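Local coordinates for protein putative phosphatase/phosphodiesterase MPN_349 (Mycoplasma pneumoniae M129, PDB 1T71) that is probably an iron-dependent phosphatase or phosphodiesterase of the calcineurin-like superfamily that may act on 2',3'-cyclic nucleotides, at residues 41-46 with 70-75; 49-54 with 81-86; 66-71 with 88-93. All coordinates share one frame; numbering follows the deposited sequence.

Interaction 1: residues 41-46 with 70-75. With FE (Fe (III) ion), chain B; FE (Fe (III) ion), chain C.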
loop_
_atom_site.group_PDB
_atom_site.type_symbol
_atom_site.label_atom_id
_atom_site.label_comp_id
_atom_site.label_asym_id
_atom_site.label_seq_id
_atom_site.Cartn_x
_atom_site.Cartn_y
_atom_site.Cartn_z
ATOM N N ASN A 41 -0.004 -2.459 -2.556
ATOM C CA ASN A 41 -0.862 -1.296 -2.718
ATOM C C ASN A 41 -0.362 -0.766 -4.062
ATOM O O ASN A 41 0.830 -0.499 -4.216
ATOM C CB ASN A 41 -0.608 -0.273 -1.608
ATOM C CG ASN A 41 -1.466 0.964 -1.754
ATOM O OD1 ASN A 41 -1.450 1.618 -2.794
ATOM N ND2 ASN A 41 -2.226 1.292 -0.709
ATOM N N ALA A 42 -1.260 -0.631 -5.034
ATOM C CA ALA A 42 -0.882 -0.180 -6.374
ATOM C C ALA A 42 -1.507 1.144 -6.789
ATOM O O ALA A 42 -1.631 1.436 -7.980
ATOM C CB ALA A 42 -1.251 -1.263 -7.394
ATOM N N GLU A 43 -1.864 1.964 -5.808
ATOM C CA GLU A 43 -2.520 3.237 -6.085
ATOM C C GLU A 43 -1.791 4.257 -6.962
ATOM O O GLU A 43 -2.423 5.192 -7.453
ATOM C CB GLU A 43 -2.919 3.917 -4.773
ATOM C CG GLU A 43 -1.811 4.718 -4.131
ATOM C CD GLU A 43 -2.309 6.040 -3.592
ATOM O OE1 GLU A 43 -1.466 6.854 -3.180
ATOM O OE2 GLU A 43 -3.543 6.266 -3.584
ATOM N N ASN A 44 -0.479 4.105 -7.148
ATOM C CA ASN A 44 0.297 5.042 -7.974
ATOM C C ASN A 44 0.914 4.369 -9.203
ATOM O O ASN A 44 1.769 4.946 -9.870
ATOM C CB ASN A 44 1.433 5.656 -7.148
ATOM C CG ASN A 44 0.932 6.565 -6.037
ATOM O OD1 ASN A 44 0.478 7.681 -6.289
ATOM N ND2 ASN A 44 1.007 6.089 -4.806
ATOM N N THR A 45 0.479 3.151 -9.502
ATOM C CA THR A 45 1.041 2.397 -10.610
ATOM C C THR A 45 1.145 3.072 -11.978
ATOM O O THR A 45 2.240 3.172 -12.533
ATOM C CB THR A 45 0.300 1.056 -10.784
ATOM O OG1 THR A 45 0.381 0.302 -9.567
ATOM C CG2 THR A 45 0.933 0.248 -11.912
ATOM N N THR A 46 0.022 3.532 -12.521
ATOM C CA THR A 46 -0.004 4.146 -13.848
ATOM C C THR A 46 0.245 5.660 -13.864
ATOM O O THR A 46 -0.606 6.452 -13.453
ATOM C CB THR A 46 -1.348 3.832 -14.518
ATOM O OG1 THR A 46 -1.549 2.411 -14.503
ATOM C CG2 THR A 46 -1.378 4.344 -15.960
ATOM N N GLY A 70 -5.850 3.380 -2.623
ATOM C CA GLY A 70 -5.818 4.572 -1.788
ATOM C C GLY A 70 -6.600 5.762 -2.307
ATOM O O GLY A 70 -7.734 5.622 -2.775
ATOM N N ASN A 71 -6.008 6.945 -2.233
ATOM C CA ASN A 71 -6.716 8.134 -2.679
ATOM C C ASN A 71 -6.751 8.333 -4.186
ATOM O O ASN A 71 -7.615 9.036 -4.690
ATOM C CB ASN A 71 -6.163 9.383 -1.977
ATOM C CG ASN A 71 -4.660 9.496 -2.077
ATOM O OD1 ASN A 71 -3.932 8.584 -1.694
ATOM N ND2 ASN A 71 -4.185 10.626 -2.585
ATOM N N HIS A 72 -5.836 7.701 -4.911
ATOM C CA HIS A 72 -5.812 7.831 -6.362
ATOM C C HIS A 72 -6.404 6.607 -7.048
ATOM O O HIS A 72 -6.140 6.346 -8.220
ATOM C CB HIS A 72 -4.381 8.068 -6.838
ATOM C CG HIS A 72 -3.892 9.457 -6.573
ATOM N ND1 HIS A 72 -2.726 9.721 -5.884
ATOM C CD2 HIS A 72 -4.417 10.661 -6.904
ATOM C CE1 HIS A 72 -2.556 11.029 -5.802
ATOM N NE2 HIS A 72 -3.567 11.621 -6.413
ATOM N N THR A 73 -7.218 5.867 -6.305
ATOM C CA THR A 73 -7.857 4.662 -6.822
ATOM C C THR A 73 -8.600 4.844 -8.158
ATOM O O THR A 73 -8.536 3.989 -9.039
ATOM C CB THR A 73 -8.892 4.095 -5.798
ATOM O OG1 THR A 73 -8.229 3.725 -4.576
ATOM C CG2 THR A 73 -9.613 2.875 -6.384
ATOM N N TRP A 74 -9.284 5.968 -8.314
ATOM C CA TRP A 74 -10.110 6.184 -9.497
ATOM C C TRP A 74 -9.579 7.083 -10.604
ATOM O O TRP A 74 -10.350 7.541 -11.452
ATOM C CB TRP A 74 -11.472 6.698 -9.023
ATOM C CG TRP A 74 -12.008 5.885 -7.871
ATOM C CD1 TRP A 74 -12.800 4.770 -7.946
ATOM C CD2 TRP A 74 -11.709 6.071 -6.479
ATOM N NE1 TRP A 74 -13.007 4.251 -6.689
ATOM C CE2 TRP A 74 -12.347 5.026 -5.771
ATOM C CE3 TRP A 74 -10.959 7.015 -5.762
ATOM C CZ2 TRP A 74 -12.258 4.899 -4.379
ATOM C CZ3 TRP A 74 -10.872 6.890 -4.377
ATOM C CH2 TRP A 74 -11.518 5.837 -3.702
ATOM N N PHE A 75 -8.275 7.315 -10.637
ATOM C CA PHE A 75 -7.744 8.200 -11.657
ATOM C C PHE A 75 -7.713 7.687 -13.099
ATOM O O PHE A 75 -7.922 8.470 -14.023
ATOM C CB PHE A 75 -6.362 8.705 -11.253
ATOM C CG PHE A 75 -5.942 9.926 -12.005
ATOM C CD1 PHE A 75 -5.100 9.827 -13.105
ATOM C CD2 PHE A 75 -6.433 11.177 -11.641
ATOM C CE1 PHE A 75 -4.750 10.958 -13.831
ATOM C CE2 PHE A 75 -6.089 12.312 -12.361
ATOM C CZ PHE A 75 -5.248 12.203 -13.460
HETATM FE FE FE B . 0.678 6.755 -2.820
HETATM FE FE FE C . -1.795 8.116 -1.378
#

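Interaction 2: residues 49-54 with 81-86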
loop_
_atom_site.group_PDB
_atom_site.type_symbol
_atom_site.label_atom_id
_atom_site.label_comp_id
_atom_site.label_asym_id
_atom_site.label_seq_id
_atom_site.Cartn_x
_atom_site.Cartn_y
_atom_site.Cartn_z
ATOM N N LYS A 49 -0.488 7.653 -10.774
ATOM C CA LYS A 49 -1.847 7.694 -10.245
ATOM C C LYS A 49 -2.792 6.664 -10.854
ATOM O O LYS A 49 -2.994 6.622 -12.071
ATOM C CB LYS A 49 -2.453 9.090 -10.438
ATOM C CG LYS A 49 -1.729 10.184 -9.672
ATOM C CD LYS A 49 -2.441 11.520 -9.790
ATOM C CE LYS A 49 -2.539 11.962 -11.232
ATOM N NZ LYS A 49 -3.276 13.251 -11.371
ATOM N N GLY A 50 -3.370 5.832 -9.997
ATOM C CA GLY A 50 -4.311 4.837 -10.472
ATOM C C GLY A 50 -3.676 3.621 -11.113
ATOM O O GLY A 50 -2.447 3.483 -11.147
ATOM N N LEU A 51 -4.525 2.749 -11.648
ATOM C CA LEU A 51 -4.060 1.510 -12.262
ATOM C C LEU A 51 -4.813 1.169 -13.549
ATOM O O LEU A 51 -6.035 1.011 -13.536
ATOM C CB LEU A 51 -4.225 0.372 -11.248
ATOM C CG LEU A 51 -3.844 -1.067 -11.597
ATOM C CD1 LEU A 51 -2.341 -1.181 -11.829
ATOM C CD2 LEU A 51 -4.285 -1.976 -10.454
ATOM N N SER A 52 -4.079 1.060 -14.654
ATOM C CA SER A 52 -4.673 0.712 -15.944
ATOM C C SER A 52 -4.859 -0.805 -15.979
ATOM O O SER A 52 -4.266 -1.519 -15.170
ATOM C CB SER A 52 -3.746 1.133 -17.094
ATOM O OG SER A 52 -2.548 0.365 -17.085
ATOM N N LEU A 53 -5.674 -1.296 -16.910
ATOM C CA LEU A 53 -5.903 -2.738 -17.030
ATOM C C LEU A 53 -4.573 -3.369 -17.408
ATOM O O LEU A 53 -4.187 -4.411 -16.881
ATOM C CB LEU A 53 -6.920 -3.034 -18.135
ATOM C CG LEU A 53 -7.759 -4.318 -18.071
ATOM C CD1 LEU A 53 -7.874 -4.874 -19.483
ATOM C CD2 LEU A 53 -7.150 -5.353 -17.140
ATOM N N LYS A 54 -3.884 -2.723 -18.342
ATOM C CA LYS A 54 -2.590 -3.192 -18.807
ATOM C C LYS A 54 -1.665 -3.395 -17.610
ATOM O O LYS A 54 -1.062 -4.452 -17.453
ATOM C CB LYS A 54 -1.974 -2.165 -19.765
ATOM C CG LYS A 54 -0.655 -2.601 -20.400
ATOM C CD LYS A 54 0.010 -1.465 -21.186
ATOM C CE LYS A 54 0.365 -0.296 -20.255
ATOM N NZ LYS A 54 1.068 0.840 -20.939
ATOM N N ALA A 81 -14.001 0.718 -14.535
ATOM C CA ALA A 81 -15.119 -0.213 -14.366
ATOM C C ALA A 81 -14.602 -1.655 -14.342
ATOM O O ALA A 81 -15.079 -2.488 -13.569
ATOM C CB ALA A 81 -16.130 -0.041 -15.498
ATOM N N VAL A 82 -13.612 -1.939 -15.180
ATOM C CA VAL A 82 -13.051 -3.277 -15.258
ATOM C C VAL A 82 -11.971 -3.576 -14.213
ATOM O O VAL A 82 -11.961 -4.655 -13.626
ATOM C CB VAL A 82 -12.477 -3.544 -16.668
ATOM C CG1 VAL A 82 -11.716 -4.865 -16.689
ATOM C CG2 VAL A 82 -13.623 -3.584 -17.687
ATOM N N VAL A 83 -11.069 -2.634 -13.974
ATOM C CA VAL A 83 -9.995 -2.867 -13.008
ATOM C C VAL A 83 -10.444 -2.987 -11.552
ATOM O O VAL A 83 -10.212 -4.010 -10.901
ATOM C CB VAL A 83 -8.909 -1.765 -13.106
ATOM C CG1 VAL A 83 -7.844 -1.966 -12.028
ATOM C CG2 VAL A 83 -8.260 -1.806 -14.482
ATOM N N ILE A 84 -11.088 -1.953 -11.032
ATOM C CA ILE A 84 -11.503 -2.005 -9.640
ATOM C C ILE A 84 -12.609 -3.031 -9.354
ATOM O O ILE A 84 -12.944 -3.300 -8.200
ATOM C CB ILE A 84 -11.827 -0.566 -9.117
ATOM C CG1 ILE A 84 -12.719 -0.607 -7.885
ATOM C CG2 ILE A 84 -12.393 0.268 -10.216
ATOM C CD1 ILE A 84 -12.905 0.758 -7.256
ATOM N N ASN A 85 -13.145 -3.639 -10.409
ATOM C CA ASN A 85 -14.157 -4.678 -10.245
ATOM C C ASN A 85 -13.457 -6.039 -10.154
ATOM O O ASN A 85 -14.102 -7.060 -9.934
ATOM C CB ASN A 85 -15.133 -4.679 -11.426
ATOM C CG ASN A 85 -16.491 -4.104 -11.063
ATOM O OD1 ASN A 85 -17.223 -3.617 -11.928
ATOM N ND2 ASN A 85 -16.839 -4.166 -9.782
ATOM N N LYS A 86 -12.135 -6.048 -10.326
ATOM C CA LYS A 86 -11.372 -7.293 -10.251
ATOM C C LYS A 86 -11.533 -7.925 -8.872
ATOM O O LYS A 86 -11.420 -7.252 -7.850
ATOM C CB LYS A 86 -9.890 -7.045 -10.549
ATOM C CG LYS A 86 -9.602 -6.701 -12.006
ATOM C CD LYS A 86 -9.975 -7.836 -12.973
ATOM C CE LYS A 86 -9.544 -7.506 -14.398
ATOM N NZ LYS A 86 -9.808 -8.582 -15.390
#

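Interaction 3: residues 66-71 with 88-93. With FE (Fe (III) ion), chain C.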
loop_
_atom_site.group_PDB
_atom_site.type_symbol
_atom_site.label_atom_id
_atom_site.label_comp_id
_atom_site.label_asym_id
_atom_site.label_seq_id
_atom_site.Cartn_x
_atom_site.Cartn_y
_atom_site.Cartn_z
ATOM N N TYR A 66 -2.796 -10.162 -4.478
ATOM C CA TYR A 66 -3.879 -9.265 -4.094
ATOM C C TYR A 66 -3.436 -7.804 -4.125
ATOM O O TYR A 66 -2.255 -7.496 -3.962
ATOM C CB TYR A 66 -4.388 -9.650 -2.707
ATOM C CG TYR A 66 -5.082 -10.995 -2.689
ATOM C CD1 TYR A 66 -6.401 -11.122 -3.117
ATOM C CD2 TYR A 66 -4.405 -12.151 -2.291
ATOM C CE1 TYR A 66 -7.036 -12.363 -3.154
ATOM C CE2 TYR A 66 -5.029 -13.403 -2.327
ATOM C CZ TYR A 66 -6.346 -13.497 -2.760
ATOM O OH TYR A 66 -6.981 -14.718 -2.814
ATOM N N ILE A 67 -4.389 -6.904 -4.327
ATOM C CA ILE A 67 -4.081 -5.486 -4.423
ATOM C C ILE A 67 -4.966 -4.588 -3.558
ATOM O O ILE A 67 -6.185 -4.779 -3.493
ATOM C CB ILE A 67 -4.215 -5.026 -5.891
ATOM C CG1 ILE A 67 -3.077 -5.610 -6.728
ATOM C CG2 ILE A 67 -4.217 -3.520 -5.977
ATOM C CD1 ILE A 67 -3.144 -5.224 -8.197
ATOM N N THR A 68 -4.344 -3.616 -2.894
ATOM C CA THR A 68 -5.075 -2.642 -2.080
ATOM C C THR A 68 -4.797 -1.285 -2.738
ATOM O O THR A 68 -3.821 -1.162 -3.485
ATOM C CB THR A 68 -4.596 -2.635 -0.598
ATOM O OG1 THR A 68 -3.186 -2.389 -0.535
ATOM C CG2 THR A 68 -4.898 -3.974 0.058
ATOM N N MET A 69 -5.630 -0.277 -2.476
ATOM C CA MET A 69 -5.437 1.028 -3.107
ATOM C C MET A 69 -5.399 2.219 -2.150
ATOM O O MET A 69 -4.961 2.092 -1.007
ATOM C CB MET A 69 -6.518 1.239 -4.176
ATOM C CG MET A 69 -6.494 0.216 -5.313
ATOM S SD MET A 69 -5.176 0.494 -6.532
ATOM C CE MET A 69 -4.012 -0.454 -5.944
ATOM N N GLY A 70 -5.850 3.380 -2.623
ATOM C CA GLY A 70 -5.818 4.572 -1.788
ATOM C C GLY A 70 -6.600 5.762 -2.307
ATOM O O GLY A 70 -7.734 5.622 -2.775
ATOM N N ASN A 71 -6.008 6.945 -2.233
ATOM C CA ASN A 71 -6.716 8.134 -2.679
ATOM C C ASN A 71 -6.751 8.333 -4.186
ATOM O O ASN A 71 -7.615 9.036 -4.690
ATOM C CB ASN A 71 -6.163 9.383 -1.977
ATOM C CG ASN A 71 -4.660 9.496 -2.077
ATOM O OD1 ASN A 71 -3.932 8.584 -1.694
ATOM N ND2 ASN A 71 -4.185 10.626 -2.585
ATOM N N ASP A 88 -9.641 -9.786 -7.004
ATOM C CA ASP A 88 -8.518 -9.772 -6.070
ATOM C C ASP A 88 -8.006 -8.361 -5.803
ATOM O O ASP A 88 -6.846 -8.178 -5.434
ATOM C CB ASP A 88 -7.379 -10.631 -6.617
ATOM C CG ASP A 88 -7.125 -10.386 -8.091
ATOM O OD1 ASP A 88 -7.482 -9.295 -8.579
ATOM O OD2 ASP A 88 -6.566 -11.279 -8.764
ATOM N N LEU A 89 -8.883 -7.375 -5.979
ATOM C CA LEU A 89 -8.533 -5.969 -5.785
ATOM C C LEU A 89 -9.478 -5.320 -4.780
ATOM O O LEU A 89 -10.699 -5.389 -4.934
ATOM C CB LEU A 89 -8.635 -5.250 -7.137
ATOM C CG LEU A 89 -8.445 -3.751 -7.410
ATOM C CD1 LEU A 89 -8.832 -2.917 -6.205
ATOM C CD2 LEU A 89 -7.008 -3.489 -7.828
ATOM N N VAL A 90 -8.917 -4.678 -3.759
ATOM C CA VAL A 90 -9.733 -4.008 -2.755
ATOM C C VAL A 90 -9.459 -2.502 -2.738
ATOM O O VAL A 90 -8.307 -2.064 -2.762
ATOM C CB VAL A 90 -9.470 -4.581 -1.331
ATOM C CG1 VAL A 90 -9.662 -6.093 -1.333
ATOM C CG2 VAL A 90 -8.062 -4.247 -0.880
ATOM N N ARG A 91 -10.527 -1.715 -2.704
ATOM C CA ARG A 91 -10.402 -0.268 -2.669
ATOM C C ARG A 91 -10.839 0.221 -1.295
ATOM O O ARG A 91 -11.291 -0.567 -0.466
ATOM C CB ARG A 91 -11.250 0.363 -3.786
ATOM C CG ARG A 91 -12.639 -0.230 -3.978
ATOM C CD ARG A 91 -13.598 0.144 -2.857
ATOM N NE ARG A 91 -14.953 -0.315 -3.154
ATOM C CZ ARG A 91 -16.028 -0.036 -2.417
ATOM N NH1 ARG A 91 -15.920 0.709 -1.322
ATOM N NH2 ARG A 91 -17.215 -0.504 -2.777
ATOM N N PRO A 92 -10.702 1.522 -1.022
ATOM C CA PRO A 92 -11.116 2.010 0.301
ATOM C C PRO A 92 -12.604 1.738 0.606
ATOM O O PRO A 92 -13.487 2.142 -0.152
ATOM C CB PRO A 92 -10.788 3.500 0.231
ATOM C CG PRO A 92 -9.604 3.538 -0.724
ATOM C CD PRO A 92 -10.051 2.590 -1.803
ATOM N N LEU A 93 -12.863 1.045 1.715
ATOM C CA LEU A 93 -14.222 0.691 2.150
ATOM C C LEU A 93 -14.970 1.918 2.654
ATOM O O LEU A 93 -16.183 2.051 2.505
ATOM C CB LEU A 93 -14.136 -0.344 3.284
ATOM C CG LEU A 93 -15.426 -0.812 3.967
ATOM C CD1 LEU A 93 -16.322 -1.531 2.963
ATOM C CD2 LEU A 93 -15.068 -1.755 5.108
HETATM FE FE FE C . -1.795 8.116 -1.378
#

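Interaction 1: residues 41-46 with 70-75
Two loops, each following a parallel strand, meet, each built of type I turns: residues 41-46 contain one from Ala42 to Thr45, while 70-75 contains two that overlap, Gly70 to Thr73 and His72 to Phe75. The backbones approach most closely at Glu43 and Thr73, whose CA atoms are 5.6 Å apart. The first loop is shaped by an Asx turn, in which Asn41 OD1 accepts from Glu43 N, and by Ala42 O, which takes both the N-H and the hydroxyl of Thr45. Glu43 carries the contact. Its CG sits between the backbone N and the carbonyl carbon (chi1 84°), and a bend at chi2 brings the carboxylate to the metals. OE1 bridges the two irons, 2.2 Å from FE of chain B and 2.2 Å from FE of chain C. OE2 turns to the other loop and accepts, from above the carboxylate plane, a hydrogen bond from His72 N, 3.0 Å long and nearly straight at 169°. A CB on Gly70 would fall on OE2, so the bare CA lets the carboxylate come within 3.4 Å of Gly70 C. Gly70-Asn71-His72 is the GNH signature of calcineurin-like metallophosphoesterases, and Asn71 OD1 binds FE of chain C at 2.2 Å. Asn44, as modelled, binds FE of chain B through ND2 at 2.1 Å. Asp12 and His185 complete that site, His158 and His183 the one of chain C. The ring of His72, probably the proton donor, has Asn71 ND2 over one face, towards the rim. Its ND1 is buried without a partner in the model, 4.1 Å from Glu43 OE1.

Interaction 2: residues 49-54 with 81-86
Ser52 OG is the best-held polar side-chain atom of this contact, and one bond grips it: it accepts from His55 N, three residues on, and so makes Ser52 the N-cap of helix 53-62. OG lies between the backbone N and the carbonyl carbon (chi1 67°), which turns it to the N-terminal end of the helix, and the CB of Ser52 points away from residues 81-86. The backbone beside it is also secured, since Ser52 N donates to Thr46 OG1 and Leu53 N to Asp79 OD2, the latter just ahead of helix 80-83.

Between 49-54 and 81-86 themselves there is no hydrogen bond; the junction is apolar, and Val83 is its centre. The two segments come closest, by their CA atoms, at Leu53 and Val83, 5.7 Å apart. Val83 has CG1 anti to its backbone N (chi1 176°), which spreads the two methyls over different neighbours. CG1 meets Leu51 CD2 at 3.9 Å, the two side chains crossing at about a right angle. CG2 instead presses on the backbone at the start of the helix, 3.6 Å from Leu53 N, and touches Leu53 CB at 4.1 Å. The Leu53 side chain reaches on to Val82, where its CG lies 4.2 Å from Val82 CG1. Its CD2 rests on the aliphatic part of Lys86, 4.2 Å from CE. Lys86 is placed there by a type I turn, Val83 to Lys86, closed by Lys86 N donating to Val83 O at 2.9 Å.

With Val82 and Val83 against Leu53, and Lys86 on Tyr56 and Glu57, helix 80-83 and the turn after it lie against the first part of helix 53-62, while Ile84 turns to Trp74 and to Arg91, just beyond strand 89-90.

Interaction 3: residues 66-71 with 88-93
Strands 66-68 and 89-90 are the two strands of a beta-alpha-beta unit whose short connecting helix is 80-83. They run parallel, and two backbone bonds, both nearly along the C=O axes, set their register. Ile67 N donates to Asp88 O at 3.0 Å, and Ile67 O accepts from Val90 N at 2.7 Å with an almost straight 174° at the hydrogen, so that Ile67 spans Leu89. On the face bearing these two residues, Ile67 CG2 meets Leu89 CD2 at 3.3 Å, tighter than ordinary van der Waals contact. Met69 crosses the same leucine at about a right angle, its CG 4.0 Å from Leu89 CD1. Strand 89-90 is the edge of a six-stranded sheet, and 66-68 also bonds to 37-41. On the opposite face Thr68 and Val90 lie side by side, CG2 to CG2 at a tight 3.3 Å, while Thr68 OG1 is hydrogen-bonded to Asp156. At the start, the Tyr66 ring stands nearly perpendicular to the Asp88 carboxylate, with CD1 3.7 Å from Asp88 CB. Asp88 OD1 is hydrogen-bonded to Tyr56 OH, and OD2 makes a salt bridge with Lys60, both of helix 53-62. Past the strands, Pro92 CG abuts Gly70 O at 3.5 Å.

Interaction 1 is the metal-binding end of the arrangement, and interactions 2 and 3 lie behind it, their centres each about 9 Å from its own. Residues 41-46 are tied to both: Glu43 O lies 2.8 Å from Gly50 N, and Ala42 N lies 3.0 Å from Thr68 O, each a probable hydrogen bond. Interactions 1 and 3 share Gly70 and Asn71, so strand 66-68 runs on into Asn71, a ligand of FE of chain C. Leu51 joins interactions 2 and 3, its CD2 4.1 Å from both Leu89 CD2 and Ile67 CD1. Interaction 2 touches neither iron, the side chain of Leu51 being about 12 Å from a bound Fe (III) ion, and reaches the site through the Gly50 to Glu43 backbone link.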